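Local coordinates for protein quinone reductase (Klebsiella pneumoniae subsp. pneumoniae, PDB 4GI5) that binds FAD within a flavodoxin-like fold and probably works as an NAD(P)H dehydrogenase that reduces quinones, at residues 193-196 and 197-200. Numbering follows the deposited sequence.
Sequences DILF and PIQH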
loop_
_atom_site.group_PDB
_atom_site.type_symbol
_atom_site.label_atom_id
_atom_site.label_comp_id
_atom_site.label_asym_id
_atom_site.label_seq_id
_atom_site.Cartn_x
_atom_site.Cartn_y
_atom_site.Cartn_z
ATOM N N ASP B 193 2.451 7.598 -10.090
ATOM C CA ASP B 193 3.517 6.762 -9.611
ATOM C C ASP B 193 3.154 6.223 -8.236
ATOM O O ASP B 193 3.465 5.053 -7.930
ATOM C CB ASP B 193 4.801 7.616 -9.546
ATOM C CG ASP B 193 5.370 8.003 -10.919
ATOM O OD1 ASP B 193 5.081 7.377 -11.900
ATOM O OD2 ASP B 193 6.225 8.897 -10.888
ATOM N N ILE B 194 2.600 7.040 -7.312
ATOM C CA ILE B 194 2.148 6.524 -6.036
ATOM C C ILE B 194 1.069 5.429 -6.166
ATOM O O ILE B 194 1.105 4.455 -5.444
ATOM C CB ILE B 194 1.465 7.697 -5.218
ATOM C CG1 ILE B 194 2.523 8.716 -4.925
ATOM C CG2 ILE B 194 0.658 7.185 -3.974
ATOM C CD1 ILE B 194 3.692 8.254 -4.111
ATOM N N LEU B 195 0.213 5.536 -7.172
ATOM C CA LEU B 195 -0.797 4.535 -7.424
ATOM C C LEU B 195 -0.294 3.277 -8.237
ATOM O O LEU B 195 -1.085 2.370 -8.451
ATOM C CB LEU B 195 -1.966 5.097 -8.190
ATOM C CG LEU B 195 -2.747 6.170 -7.344
ATOM C CD1 LEU B 195 -3.826 6.803 -8.223
ATOM C CD2 LEU B 195 -3.304 5.614 -6.031
ATOM N N PHE B 196 0.937 3.310 -8.774
ATOM C CA PHE B 196 1.419 2.222 -9.583
ATOM C C PHE B 196 1.370 0.847 -8.913
ATOM O O PHE B 196 0.965 -0.159 -9.573
ATOM C CB PHE B 196 2.828 2.538 -10.066
ATOM C CG PHE B 196 3.461 1.537 -10.990
ATOM C CD1 PHE B 196 4.067 0.393 -10.512
ATOM C CD2 PHE B 196 3.434 1.730 -12.381
ATOM C CE1 PHE B 196 4.715 -0.501 -11.359
ATOM C CE2 PHE B 196 4.081 0.802 -13.220
ATOM C CZ PHE B 196 4.710 -0.286 -12.694
ATOM N N PRO B 197 1.737 0.711 -7.636
ATOM C CA PRO B 197 1.626 -0.652 -7.035
ATOM C C PRO B 197 0.203 -1.178 -7.080
ATOM O O PRO B 197 0.001 -2.347 -7.198
ATOM C CB PRO B 197 2.057 -0.463 -5.566
ATOM C CG PRO B 197 2.910 0.773 -5.598
ATOM C CD PRO B 197 2.418 1.656 -6.733
ATOM N N ILE B 198 -0.783 -0.287 -6.979
ATOM C CA ILE B 198 -2.177 -0.696 -7.110
ATOM C C ILE B 198 -2.564 -0.939 -8.592
ATOM O O ILE B 198 -3.052 -1.971 -8.956
ATOM C CB ILE B 198 -3.137 0.311 -6.458
ATOM C CG1 ILE B 198 -2.821 0.488 -4.956
ATOM C CG2 ILE B 198 -4.560 -0.135 -6.710
ATOM C CD1 ILE B 198 -3.433 1.739 -4.293
ATOM N N GLN B 199 -2.391 0.099 -9.389
ATOM C CA GLN B 199 -2.934 0.014 -10.745
ATOM C C GLN B 199 -2.168 -1.005 -11.585
ATOM O O GLN B 199 -2.776 -1.757 -12.325
ATOM C CB GLN B 199 -2.838 1.360 -11.428
ATOM C CG GLN B 199 -3.805 2.370 -10.803
ATOM C CD GLN B 199 -4.021 3.665 -11.528
ATOM O OE1 GLN B 199 -5.163 4.092 -11.618
ATOM N NE2 GLN B 199 -2.970 4.316 -12.020
ATOM N N HIS B 200 -0.849 -1.015 -11.493
ATOM C CA HIS B 200 -0.051 -2.012 -12.253
ATOM C C HIS B 200 0.055 -3.309 -11.490
ATOM O O HIS B 200 -0.175 -4.363 -12.079
ATOM C CB HIS B 200 1.329 -1.410 -12.545
ATOM C CG HIS B 200 2.148 -2.226 -13.511
ATOM N ND1 HIS B 200 3.106 -3.141 -13.129
ATOM C CD2 HIS B 200 2.149 -2.240 -14.863
ATOM C CE1 HIS B 200 3.715 -3.633 -14.186
ATOM N NE2 HIS B 200 3.125 -3.147 -15.271
#
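Asp193 and then Ile194 turn their carbonyls to CD of Pro197: Asp193 O lies 3.8 Å from Pro197 CD and Ile194 O 3.3 Å from it. The proline nitrogen carries that CD and has no hydrogen to give, and Asp193 O takes the N-H of Phe196 instead. The side chain of Ile194 leaves in another direction, to Phe196 of the second subunit. One residue on, the carbonyl of Leu195 starts the hydrogen bonding of helix 196-204. Leu195 O takes the N-H of Gln199 at 2.8 Å in an almost straight bond (177° at the hydrogen), and a weak, bent one from Ile198 N at 3.1 Å. The leucine side chain follows the same two residues, Leu195 CD2 resting 4.2 Å from CD1 of Ile198, while Gln199 runs its CB and CG past Leu195 O and then extends, bringing NE2 near Leu195 CB. Phe196 makes the aromatic part of the contact. Phe196 O accepts His200 N at 2.8 Å, and the phenyl (CG anti to the backbone N, chi1 -177°) lies beside the imidazole, which has the same first torsion. The two rings form an offset stack, planes at 17°: Phe196 CZ lies over one imidazole face, 3.3 Å from ND1 of His200, and His200 CB sits over the centre of the phenyl, a CH-pi contact. Tyr159 also stacks on His200, and Phe249 meets it edge-to-face. Pro197 packs on Phe125 of the second subunit, placing this helix start at the dimer interface. Pro197 thus offers no N-H to the preceding turn; the Leu195 and Phe196 carbonyls hold the next, and the surrounding aromatic rings should restrict imidazole rotation.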